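Putative glucarate dehydratase (Pseudomonas fluorescens, PDB 4IT1) probably catalyses the magnesium-dependent dehydration of D-glucarate to 5-dehydro-4-deoxy-D-glucarate, as a member of the mandelate racemase/muconate lactonizing enzyme family. Local coordinates at residues L95-L98 and R99-V102; A190-E193 and Q194-V197; N247-L250 and E251-I254; H408-L411 and G412-H415; Q425-D428 and V429-M432. One frame throughout, in Å; residues are numbered along the deposited sequence.

Contact 1 (L95-L98 and R99-V102); sequences LNQL and RRIV
Gln97 and Arg100 meet with their flat ends nearly perpendicular, the amide of one and the guanidinium of the other standing 81° apart. Arg100 NH1 gives a hydrogen bond of 3.1 Å to Gln97 OE1. That oxygen lies in the guanidinium plane, so the arginine donates squarely, while NH1 comes down on the amide from above its plane. The bend in the arginine chain at chi3 (-43°) turns the guanidinium back over the preceding turn, where one face lies against Asn96 O, 4.0 Å from Arg100 CZ. Gln97 also meets Ile101, whose CD1 rests 3.8 Å from Gln97 CG. Leu98 and Val102 touch more loosely, CD1 to CG2 at 4.2 Å, on the buried side that packs against helices 74-87 and 128-148. Arg99 turns away to a salt bridge with Asp324 and a cation-pi contact with Tyr133, and Asn96 ND2 reaches Gly158 O and Ala360 O of the second subunit. Regular i to i+4 bonds run below, such as Ile101 N to Gln97 O at 3.0 Å. This is the first part of an amphipathic alpha-helix, 95-107, in the N-terminal capping domain of the enolase superfamily, with an i to i+3 Gln-Arg pair on its surface.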
loop_
_atom_site.group_PDB
_atom_site.type_symbol
_atom_site.label_atom_id
_atom_site.label_comp_id
_atom_site.label_asym_id
_atom_site.label_seq_id
_atom_site.Cartn_x
_atom_site.Cartn_y
_atom_site.Cartn_z
ATOM N N LEU A 95 0.812 -2.365 -14.702
ATOM C CA LEU A 95 1.707 -1.361 -14.147
ATOM C C LEU A 95 3.008 -1.965 -13.618
ATOM O O LEU A 95 4.028 -1.283 -13.565
ATOM C CB LEU A 95 0.999 -0.569 -13.051
ATOM C CG LEU A 95 0.026 0.526 -13.493
ATOM C CD1 LEU A 95 -0.882 0.906 -12.344
ATOM C CD2 LEU A 95 0.765 1.750 -13.999
ATOM N N ASN A 96 2.969 -3.240 -13.228
ATOM C CA ASN A 96 4.184 -3.961 -12.839
ATOM C C ASN A 96 5.179 -4.124 -13.998
ATOM O O ASN A 96 6.395 -4.076 -13.790
ATOM C CB ASN A 96 3.841 -5.318 -12.216
ATOM C CG ASN A 96 3.259 -5.188 -10.817
ATOM O OD1 ASN A 96 3.457 -4.177 -10.140
ATOM N ND2 ASN A 96 2.526 -6.209 -10.380
ATOM N N GLN A 97 4.648 -4.323 -15.207
ATOM C CA GLN A 97 5.434 -4.269 -16.441
ATOM C C GLN A 97 6.046 -2.876 -16.585
ATOM O O GLN A 97 7.260 -2.748 -16.735
ATOM C CB GLN A 97 4.556 -4.596 -17.656
ATOM C CG GLN A 97 5.222 -4.457 -19.019
ATOM C CD GLN A 97 5.914 -5.728 -19.469
ATOM O OE1 GLN A 97 7.038 -6.028 -19.049
ATOM N NE2 GLN A 97 5.247 -6.482 -20.340
ATOM N N LEU A 98 5.203 -1.843 -16.518
ATOM C CA LEU A 98 5.661 -0.449 -16.585
ATOM C C LEU A 98 6.806 -0.126 -15.612
ATOM O O LEU A 98 7.710 0.639 -15.956
ATOM C CB LEU A 98 4.505 0.537 -16.371
ATOM C CG LEU A 98 4.907 2.013 -16.198
ATOM C CD1 LEU A 98 5.479 2.591 -17.485
ATOM C CD2 LEU A 98 3.770 2.888 -15.700
ATOM N N ARG A 99 6.758 -0.700 -14.410
ATOM C CA ARG A 99 7.823 -0.523 -13.422
ATOM C C ARG A 99 9.128 -1.188 -13.873
ATOM O O ARG A 99 10.185 -0.554 -13.842
ATOM C CB ARG A 99 7.397 -1.035 -12.037
ATOM C CG ARG A 99 8.370 -0.683 -10.917
ATOM C CD ARG A 99 7.824 -1.017 -9.532
ATOM N NE ARG A 99 6.985 0.050 -8.979
ATOM C CZ ARG A 99 7.447 1.150 -8.378
ATOM N NH1 ARG A 99 8.753 1.355 -8.246
ATOM N NH2 ARG A 99 6.597 2.056 -7.910
ATOM N N ARG A 100 9.051 -2.449 -14.300
ATOM C CA ARG A 100 10.239 -3.180 -14.750
ATOM C C ARG A 100 10.921 -2.490 -15.930
ATOM O O ARG A 100 12.148 -2.506 -16.043
ATOM C CB ARG A 100 9.901 -4.622 -15.113
ATOM C CG ARG A 100 9.831 -5.577 -13.929
ATOM C CD ARG A 100 9.654 -7.012 -14.400
ATOM N NE ARG A 100 8.680 -7.101 -15.489
ATOM C CZ ARG A 100 7.437 -7.566 -15.374
ATOM N NH1 ARG A 100 6.648 -7.585 -16.437
ATOM N NH2 ARG A 100 6.980 -8.021 -14.214
ATOM N N ILE A 101 10.108 -1.877 -16.788
ATOM C CA ILE A 101 10.589 -1.115 -17.937
ATOM C C ILE A 101 11.350 0.145 -17.507
ATOM O O ILE A 101 12.465 0.383 -17.979
ATOM C CB ILE A 101 9.429 -0.792 -18.916
ATOM C CG1 ILE A 101 9.049 -2.057 -19.691
ATOM C CG2 ILE A 101 9.787 0.337 -19.880
ATOM C CD1 ILE A 101 7.737 -1.954 -20.434
ATOM N N VAL A 102 10.754 0.933 -16.608
ATOM C CA VAL A 102 11.398 2.147 -16.095
ATOM C C VAL A 102 12.731 1.826 -15.410
ATOM O O VAL A 102 13.691 2.584 -15.539
ATOM C CB VAL A 102 10.479 2.939 -15.136
ATOM C CG1 VAL A 102 11.238 4.083 -14.478
ATOM C CG2 VAL A 102 9.261 3.480 -15.870
#

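Contact 2 (A190-E193 and Q194-V197); sequences ALNE and QQIV
Asn192 CG is tucked between its own backbone N and carbonyl carbon (chi1 66°), which turns OD1 back over the first turn of the helix, while Gln195 swings CG to the side of its backbone N (chi1 -63°) and runs out extended toward the incoming chain. The two side chains thereby cross at about a right angle and form a capping box at the start of helix 193-207, with Asn192 as N-cap. Asn192 OD1 accepts from Gln195 N at 3.0 Å, with Gln195 N lying almost in line with the Asn192 side-chain C=O. In return Gln195 OE1 reaches back to the backbone of Asn192, but that bond, 2.9 Å to Asn192 N, is weak because its N-H points well aside (125°). The better donor to the same oxygen is Leu191 N, at 2.8 Å and straighter, approaching from above the amide plane. Asn192 OD1 and Gln195 OE1 come within 2.9 Å of each other without a bond, both being acceptors held by backbone N-H groups. Gln195 NE2 is held by Glu189 OE2, which probably helps to fix which way round the amide sits. The two amide planes are turned well away from each other. Below the cap, Ala190 CB touches Ile196 CD1, and Ile196 packs on Leu231 of helix 221-234 and on Phe172. The side chain of Ile196 lies about 8 Å from that of Lys215, a predicted proton acceptor. The regular helical bonding starts with Ile196 N to Asn192 O at 3.0 Å, followed by Val197 N to Glu193 O at 2.8 Å.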
loop_
_atom_site.group_PDB
_atom_site.type_symbol
_atom_site.label_atom_id
_atom_site.label_comp_id
_atom_site.label_asym_id
_atom_site.label_seq_id
_atom_site.Cartn_x
_atom_site.Cartn_y
_atom_site.Cartn_z
ATOM N N ALA A 190 7.132 41.720 -1.733
ATOM C CA ALA A 190 6.728 41.207 -0.437
ATOM C C ALA A 190 7.969 40.916 0.398
ATOM O O ALA A 190 8.574 39.851 0.284
ATOM C CB ALA A 190 5.869 39.958 -0.602
ATOM N N LEU A 191 8.342 41.886 1.228
ATOM C CA LEU A 191 9.555 41.817 2.022
ATOM C C LEU A 191 9.337 42.341 3.443
ATOM O O LEU A 191 10.291 42.467 4.220
ATOM C CB LEU A 191 10.685 42.599 1.337
ATOM C CG LEU A 191 11.019 42.275 -0.128
ATOM C CD1 LEU A 191 11.943 43.332 -0.723
ATOM C CD2 LEU A 191 11.606 40.875 -0.280
ATOM N N ASN A 192 8.087 42.668 3.773
ATOM C CA ASN A 192 7.709 42.968 5.160
ATOM C C ASN A 192 6.320 42.438 5.540
ATOM O O ASN A 192 5.566 41.953 4.683
ATOM C CB ASN A 192 7.884 44.462 5.505
ATOM C CG ASN A 192 6.936 45.378 4.740
ATOM O OD1 ASN A 192 5.907 44.954 4.203
ATOM N ND2 ASN A 192 7.279 46.659 4.709
ATOM N N GLU A 193 6.000 42.529 6.829
ATOM C CA GLU A 193 4.766 41.964 7.374
ATOM C C GLU A 193 3.535 42.501 6.658
ATOM O O GLU A 193 2.639 41.733 6.297
ATOM C CB GLU A 193 4.674 42.151 8.899
ATOM C CG GLU A 193 5.195 43.465 9.465
ATOM C CD GLU A 193 6.710 43.506 9.589
ATOM O OE1 GLU A 193 7.392 43.570 8.548
ATOM O OE2 GLU A 193 7.222 43.503 10.729
ATOM N N GLN A 194 3.518 43.811 6.425
ATOM C CA GLN A 194 2.431 44.478 5.712
ATOM C C GLN A 194 2.167 43.870 4.331
ATOM O O GLN A 194 1.023 43.572 3.984
ATOM C CB GLN A 194 2.737 45.970 5.589
ATOM C CG GLN A 194 1.572 46.821 5.119
ATOM C CD GLN A 194 1.798 48.299 5.373
ATOM O OE1 GLN A 194 2.291 48.692 6.431
ATOM N NE2 GLN A 194 1.429 49.127 4.403
ATOM N N GLN A 195 3.231 43.668 3.562
ATOM C CA GLN A 195 3.119 43.182 2.184
ATOM C C GLN A 195 2.755 41.700 2.126
ATOM O O GLN A 195 2.109 41.248 1.174
ATOM C CB GLN A 195 4.427 43.429 1.428
ATOM C CG GLN A 195 4.805 44.896 1.287
ATOM C CD GLN A 195 6.293 45.114 1.068
ATOM O OE1 GLN A 195 7.136 44.397 1.610
ATOM N NE2 GLN A 195 6.625 46.127 0.281
ATOM N N ILE A 196 3.188 40.953 3.141
ATOM C CA ILE A 196 2.861 39.527 3.259
ATOM C C ILE A 196 1.401 39.330 3.678
ATOM O O ILE A 196 0.673 38.547 3.055
ATOM C CB ILE A 196 3.859 38.773 4.188
ATOM C CG1 ILE A 196 5.036 38.217 3.372
ATOM C CG2 ILE A 196 3.193 37.622 4.933
ATOM C CD1 ILE A 196 4.663 37.128 2.376
ATOM N N VAL A 197 0.984 40.060 4.717
ATOM C CA VAL A 197 -0.414 40.075 5.168
ATOM C C VAL A 197 -1.334 40.354 3.979
ATOM O O VAL A 197 -2.281 39.606 3.721
ATOM C CB VAL A 197 -0.636 41.102 6.306
ATOM C CG1 VAL A 197 -2.116 41.419 6.489
ATOM C CG2 VAL A 197 -0.040 40.590 7.612
#

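Contact 3 (N247-L250 and E251-I254); sequences NWSL and ETSI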
loop_
_atom_site.group_PDB
_atom_site.type_symbol
_atom_site.label_atom_id
_atom_site.label_comp_id
_atom_site.label_asym_id
_atom_site.label_seq_id
_atom_site.Cartn_x
_atom_site.Cartn_y
_atom_site.Cartn_z
ATOM N N ASN A 247 17.067 25.751 6.609
ATOM C CA ASN A 247 18.032 26.849 6.609
ATOM C C ASN A 247 18.324 27.443 7.968
ATOM O O ASN A 247 19.002 28.472 8.064
ATOM C CB ASN A 247 17.646 27.935 5.602
ATOM C CG ASN A 247 18.853 28.533 4.904
ATOM O OD1 ASN A 247 19.952 27.959 4.913
ATOM N ND2 ASN A 247 18.658 29.689 4.291
ATOM N N TRP A 248 17.822 26.802 9.022
ATOM C CA TRP A 248 18.154 27.213 10.392
ATOM C C TRP A 248 18.994 26.173 11.114
ATOM O O TRP A 248 18.670 24.985 11.108
ATOM C CB TRP A 248 16.896 27.479 11.237
ATOM C CG TRP A 248 15.993 28.572 10.740
ATOM C CD1 TRP A 248 16.288 29.533 9.813
ATOM C CD2 TRP A 248 14.656 28.835 11.179
ATOM N NE1 TRP A 248 15.211 30.361 9.633
ATOM C CE2 TRP A 248 14.197 29.959 10.461
ATOM C CE3 TRP A 248 13.797 28.224 12.108
ATOM C CZ2 TRP A 248 12.908 30.485 10.635
ATOM C CZ3 TRP A 248 12.522 28.747 12.282
ATOM C CH2 TRP A 248 12.091 29.869 11.549
ATOM N N SER A 249 20.064 26.621 11.756
ATOM C CA SER A 249 20.791 25.754 12.661
ATOM C C SER A 249 19.841 25.303 13.780
ATOM O O SER A 249 18.770 25.885 13.986
ATOM C CB SER A 249 21.992 26.484 13.253
ATOM O OG SER A 249 21.573 27.613 14.004
ATOM N N LEU A 250 20.239 24.253 14.481
ATOM C CA LEU A 250 19.524 23.788 15.651
ATOM C C LEU A 250 19.277 24.927 16.666
ATOM O O LEU A 250 18.143 25.106 17.125
ATOM C CB LEU A 250 20.300 22.630 16.281
ATOM C CG LEU A 250 19.765 21.901 17.507
ATOM C CD1 LEU A 250 18.397 21.288 17.237
ATOM C CD2 LEU A 250 20.787 20.853 17.920
ATOM N N GLU A 251 20.325 25.695 16.981
ATOM C CA GLU A 251 20.248 26.781 17.978
ATOM C C GLU A 251 19.290 27.898 17.565
ATOM O O GLU A 251 18.565 28.442 18.404
ATOM C CB GLU A 251 21.634 27.368 18.283
ATOM C CG GLU A 251 22.625 26.416 18.959
ATOM C CD GLU A 251 22.176 25.906 20.326
ATOM O OE1 GLU A 251 22.442 24.722 20.630
ATOM O OE2 GLU A 251 21.567 26.678 21.101
ATOM N N THR A 252 19.304 28.228 16.275
ATOM C CA THR A 252 18.395 29.203 15.687
ATOM C C THR A 252 16.961 28.705 15.754
ATOM O O THR A 252 16.068 29.424 16.206
ATOM C CB THR A 252 18.774 29.496 14.220
ATOM O OG1 THR A 252 20.033 30.174 14.190
ATOM C CG2 THR A 252 17.728 30.370 13.534
ATOM N N SER A 253 16.754 27.471 15.302
ATOM C CA SER A 253 15.452 26.814 15.354
ATOM C C SER A 253 14.870 26.883 16.763
ATOM O O SER A 253 13.686 27.171 16.950
ATOM C CB SER A 253 15.576 25.351 14.904
ATOM O OG SER A 253 15.681 25.239 13.492
ATOM N N ILE A 254 15.721 26.623 17.750
ATOM C CA ILE A 254 15.319 26.686 19.143
ATOM C C ILE A 254 14.949 28.112 19.568
ATOM O O ILE A 254 13.909 28.302 20.198
ATOM C CB ILE A 254 16.384 26.056 20.061
ATOM C CG1 ILE A 254 16.357 24.533 19.888
ATOM C CG2 ILE A 254 16.154 26.438 21.525
ATOM C CD1 ILE A 254 17.587 23.826 20.416
#
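Ser249, with an extended backbone (psi 163°), is the N-cap of helix 250-260, and the helical bonding begins at its carbonyl: Ser253 N donates to Ser249 O at 2.9 Å and Ile254 N to Leu250 O at 2.9 Å. Ser253 OG adds a weak hydrogen bond to Ser249 O, so that oxygen is met by both backbone and side chain of one residue. The Ser249 hydroxyl lies close to that of Thr252, OG to OG1 3.0 Å, though Thr252 OG1 also bonds to the C-terminal carboxylate of Phe446. With CG2 anti to the backbone N, Thr252 lays this methyl over one face of the Trp248 indole, a CH-pi contact with CG2 4.1 Å from the centroid of the five-membered ring. Ser253 OG lies at the ring's edge, in its plane, 3.8 Å from Trp248 CE3. Leu250 and Ile254 run alongside each other, with Leu250 CG 4.1 Å from Ile254 CD1. In the barrel domain this turn follows strand 240-243 and starts the next helix. Trp248 and Thr252 pack on Pro221 of helix 221-234, while Ser253 and Ile254 pack on Leu280 of helix 274-284, so the turn bridges the helices before and after its own.

Contact 4 (H408-L411 and G412-H415); sequences HDQL and GKLH
The Gln410 amide is the flat group that carries this contact, and Lys413 reaches it at its oxygen. NZ lies 2.8 Å from OE1 in a hydrogen bond, tilted a little from the amide plane and set well to one side of the carbonyl direction (C=O...N 119°). Behind the ammonium, Lys413 CE follows at 3.5 Å from Gln410 OE1. The other corner of the amide is taken as well, since NE2 donates to the backbone oxygens of Asp378 and Glu380. With both its oxygen and its nitrogen engaged, the amide is probably held in one orientation, tying the helix to the chain around 378-380. The glutamine chain bends at chi2 (-74°) and the lysine at chi3 (75°), which lets the two chains, a turn apart, run out together in one direction. The lysine's positive charge would be expected to polarise the amide oxygen and strengthen the bond. Ordinary helical bonds join the turns below, among them Gly412 N to His408 O at 3.1 Å and His415 N to Leu411 O at 3.0 Å. Opposite in character to the polar Gln410-Lys413 pair are the buried Leu411 and Leu414. Leu411 packs on Thr31 and Ile55, Leu414 on Ile33, His415 on Thr31 and Pro32, and the His408 side chain on Glu57, so helix 408-421 lies against strands 25-36 and 50-60 of the three-stranded antiparallel sheet.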
loop_
_atom_site.group_PDB
_atom_site.type_symbol
_atom_site.label_atom_id
_atom_site.label_comp_id
_atom_site.label_asym_id
_atom_site.label_seq_id
_atom_site.Cartn_x
_atom_site.Cartn_y
_atom_site.Cartn_z
ATOM N N HIS A 408 -4.911 21.767 -26.866
ATOM C CA HIS A 408 -3.747 21.587 -27.742
ATOM C C HIS A 408 -3.164 22.892 -28.281
ATOM O O HIS A 408 -1.995 22.937 -28.679
ATOM C CB HIS A 408 -4.093 20.656 -28.898
ATOM C CG HIS A 408 -4.052 19.206 -28.537
ATOM N ND1 HIS A 408 -4.880 18.653 -27.584
ATOM C CD2 HIS A 408 -3.292 18.190 -29.012
ATOM C CE1 HIS A 408 -4.628 17.359 -27.484
ATOM N NE2 HIS A 408 -3.670 17.053 -28.339
ATOM N N ASP A 409 -3.981 23.944 -28.292
ATOM C CA ASP A 409 -3.530 25.283 -28.678
ATOM C C ASP A 409 -2.674 25.910 -27.584
ATOM O O ASP A 409 -1.583 26.407 -27.858
ATOM C CB ASP A 409 -4.721 26.195 -29.006
ATOM C CG ASP A 409 -5.397 25.835 -30.323
ATOM O OD1 ASP A 409 -5.082 24.775 -30.915
ATOM O OD2 ASP A 409 -6.256 26.626 -30.768
ATOM N N GLN A 410 -3.178 25.884 -26.349
ATOM C CA GLN A 410 -2.420 26.343 -25.187
ATOM C C GLN A 410 -1.158 25.505 -24.996
ATOM O O GLN A 410 -0.117 26.035 -24.602
ATOM C CB GLN A 410 -3.281 26.296 -23.926
ATOM C CG GLN A 410 -4.210 27.487 -23.745
ATOM C CD GLN A 410 -3.494 28.754 -23.312
ATOM O OE1 GLN A 410 -3.600 29.788 -23.970
ATOM N NE2 GLN A 410 -2.765 28.685 -22.200
ATOM N N LEU A 411 -1.262 24.205 -25.288
ATOM C CA LEU A 411 -0.128 23.280 -25.237
ATOM C C LEU A 411 1.005 23.720 -26.164
ATOM O O LEU A 411 2.118 23.990 -25.702
ATOM C CB LEU A 411 -0.569 21.850 -25.578
ATOM C CG LEU A 411 0.512 20.761 -25.526
ATOM C CD1 LEU A 411 0.924 20.464 -24.088
ATOM C CD2 LEU A 411 0.061 19.488 -26.232
ATOM N N GLY A 412 0.714 23.788 -27.464
ATOM C CA GLY A 412 1.660 24.283 -28.464
ATOM C C GLY A 412 2.298 25.613 -28.084
ATOM O O GLY A 412 3.495 25.819 -28.303
ATOM N N LYS A 413 1.501 26.502 -27.497
ATOM C CA LYS A 413 1.959 27.842 -27.120
ATOM C C LYS A 413 3.027 27.810 -26.025
ATOM O O LYS A 413 4.062 28.474 -26.141
ATOM C CB LYS A 413 0.783 28.716 -26.669
ATOM C CG LYS A 413 1.140 30.185 -26.477
ATOM C CD LYS A 413 -0.041 31.012 -25.994
ATOM C CE LYS A 413 -0.331 30.771 -24.519
ATOM N NZ LYS A 413 -1.438 31.631 -24.020
ATOM N N LEU A 414 2.765 27.048 -24.965
ATOM C CA LEU A 414 3.695 26.960 -23.840
ATOM C C LEU A 414 4.914 26.067 -24.139
ATOM O O LEU A 414 5.961 26.218 -23.513
ATOM C CB LEU A 414 2.966 26.563 -22.544
ATOM C CG LEU A 414 1.969 27.589 -21.969
ATOM C CD1 LEU A 414 1.237 27.029 -20.757
ATOM C CD2 LEU A 414 2.611 28.934 -21.630
ATOM N N HIS A 415 4.773 25.163 -25.109
ATOM C CA HIS A 415 5.907 24.431 -25.677
ATOM C C HIS A 415 6.860 25.386 -26.411
ATOM O O HIS A 415 8.078 25.197 -26.374
ATOM C CB HIS A 415 5.411 23.340 -26.630
ATOM C CG HIS A 415 6.506 22.585 -27.319
ATOM N ND1 HIS A 415 6.810 21.275 -27.016
ATOM C CD2 HIS A 415 7.360 22.950 -28.304
ATOM C CE1 HIS A 415 7.805 20.867 -27.784
ATOM N NE2 HIS A 415 8.160 21.866 -28.572
#

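Contact 5 (Q425-D428 and V429-M432); sequences QRDD and VRQM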
loop_
_atom_site.group_PDB
_atom_site.type_symbol
_atom_site.label_atom_id
_atom_site.label_comp_id
_atom_site.label_asym_id
_atom_site.label_seq_id
_atom_site.Cartn_x
_atom_site.Cartn_y
_atom_site.Cartn_z
ATOM N N GLN A 425 17.386 23.539 -17.178
ATOM C CA GLN A 425 17.432 23.014 -15.816
ATOM C C GLN A 425 17.283 24.168 -14.844
ATOM O O GLN A 425 17.938 25.191 -14.997
ATOM C CB GLN A 425 18.753 22.310 -15.549
ATOM C CG GLN A 425 18.740 20.829 -15.881
ATOM C CD GLN A 425 19.804 20.060 -15.116
ATOM O OE1 GLN A 425 20.848 19.698 -15.672
ATOM N NE2 GLN A 425 19.549 19.816 -13.828
ATOM N N ARG A 426 16.421 24.008 -13.847
ATOM C CA ARG A 426 16.201 25.059 -12.849
ATOM C C ARG A 426 17.466 25.325 -12.028
ATOM O O ARG A 426 18.179 24.388 -11.673
ATOM C CB ARG A 426 15.051 24.657 -11.926
ATOM C CG ARG A 426 14.860 25.544 -10.712
ATOM C CD ARG A 426 13.791 24.927 -9.829
ATOM N NE ARG A 426 13.535 25.702 -8.623
ATOM C CZ ARG A 426 12.686 25.328 -7.673
ATOM N NH1 ARG A 426 12.025 24.182 -7.788
ATOM N NH2 ARG A 426 12.505 26.095 -6.608
ATOM N N ASP A 427 17.721 26.603 -11.732
ATOM C CA ASP A 427 18.855 27.013 -10.916
ATOM C C ASP A 427 18.598 28.290 -10.142
ATOM O O ASP A 427 19.012 29.379 -10.557
ATOM C CB ASP A 427 20.115 27.187 -11.762
ATOM C CG ASP A 427 21.403 27.057 -10.935
ATOM O OD1 ASP A 427 21.413 27.430 -9.733
ATOM O OD2 ASP A 427 22.410 26.579 -11.499
ATOM N N ASP A 428 17.952 28.154 -8.992
ATOM C CA ASP A 428 17.690 29.306 -8.141
ATOM C C ASP A 428 18.994 29.948 -7.653
ATOM O O ASP A 428 19.030 31.143 -7.326
ATOM C CB ASP A 428 16.815 28.914 -6.946
ATOM C CG ASP A 428 15.477 28.307 -7.353
ATOM O OD1 ASP A 428 15.333 27.819 -8.501
ATOM O OD2 ASP A 428 14.564 28.295 -6.493
ATOM N N VAL A 429 20.059 29.145 -7.601
ATOM C CA VAL A 429 21.346 29.606 -7.085
ATOM C C VAL A 429 22.043 30.510 -8.103
ATOM O O VAL A 429 22.432 31.629 -7.763
ATOM C CB VAL A 429 22.283 28.441 -6.674
ATOM C CG1 VAL A 429 23.527 28.983 -5.987
ATOM C CG2 VAL A 429 21.567 27.457 -5.762
ATOM N N ARG A 430 22.204 30.029 -9.340
ATOM C CA ARG A 430 22.722 30.891 -10.408
ATOM C C ARG A 430 21.874 32.155 -10.523
ATOM O O ARG A 430 22.402 33.271 -10.583
ATOM C CB ARG A 430 22.765 30.166 -11.753
ATOM C CG ARG A 430 23.589 30.919 -12.794
ATOM C CD ARG A 430 24.099 30.027 -13.924
ATOM N NE ARG A 430 24.966 28.920 -13.480
ATOM C CZ ARG A 430 26.135 29.061 -12.851
ATOM N NH1 ARG A 430 26.828 27.987 -12.505
ATOM N NH2 ARG A 430 26.608 30.264 -12.542
ATOM N N GLN A 431 20.555 31.971 -10.520
ATOM C CA GLN A 431 19.636 33.087 -10.670
ATOM C C GLN A 431 19.861 34.138 -9.599
ATOM O O GLN A 431 19.924 35.322 -9.912
ATOM C CB GLN A 431 18.181 32.601 -10.688
ATOM C CG GLN A 431 17.155 33.671 -11.054
ATOM C CD GLN A 431 17.362 34.265 -12.444
ATOM O OE1 GLN A 431 17.787 33.583 -13.383
ATOM N NE2 GLN A 431 17.050 35.546 -12.579
ATOM N N MET A 432 20.016 33.717 -8.342
ATOM C CA MET A 432 20.288 34.686 -7.271
ATOM C C MET A 432 21.612 35.421 -7.489
ATOM O O MET A 432 21.773 36.558 -7.022
ATOM C CB MET A 432 20.234 34.036 -5.878
ATOM C CG MET A 432 20.428 34.996 -4.703
ATOM S SD MET A 432 19.292 36.415 -4.581
ATOM C CE MET A 432 17.901 35.650 -3.777
HETATM O O HOH W 1 23.218 26.704 -14.164
#
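Asp427 takes hold of Arg430 at two points. Its OD1 accepts the backbone N of Arg430 at 2.7 Å, nearly straight at 173°, with the N-H arriving from above the carboxylate plane. OD2 is turned to the arginine side chain, but at 4.0 Å from NE this is a long salt bridge: OD2 sits off the guanidinium plane, so the attraction is one of charge without a direct N-H bond. A water closes the gap, donating to Asp427 OD2 at 2.8 Å and accepting from Arg430 NE at 2.9 Å, in the plane of the guanidinium. The carboxylate and guanidinium are turned 66° from each other. Asp427 CG stands anti to the backbone N (chi1 -157°), leaving the carboxylate over the first turn. The backbone O of Asp427 starts the helix by accepting Gln431 N at 3.0 Å, and the backbone N of Asp427 is bonded to Glu48 OE2. One step outward, Arg426 grips the neighbouring Asp428 side-on, NE to OD1 at 2.8 Å and NH2 to OD2, each on the syn side of the carboxylate. Asn42 ND2 gives Asp428 OD2 a further bond, and Arg426 NH2 also reaches a bound tartrate, probably from the crystallisation liquor. The side chain of Asp428 lies about 8 Å from that of Lys215, a predicted proton acceptor, and about 12 Å from the magnesium ion. The whole is an Asp N-cap opening the short helix 428-433, beside a tartrate-occupied pocket near the probable active site.

The five contacts follow one another along the chain, each a local turn on its own helix, and none touches another. Contact 1 belongs to the N-terminal domain, while contacts 2 and 3, about 23 Å apart between centres, open helices 193-207 and 250-260 that alternate with the strands of the barrel. The centres of contacts 1 and 2 are about 48 Å apart, on opposite sides of the chain's centre. Contact 4, on helix 408-421, brings the late chain back to the N-terminal sheet, and contact 5 lies on the next helix, its nearest atoms about 9 Å from contact 2. The chain's tail thus returns from the N-terminal domain toward the barrel and the tartrate-bearing pocket.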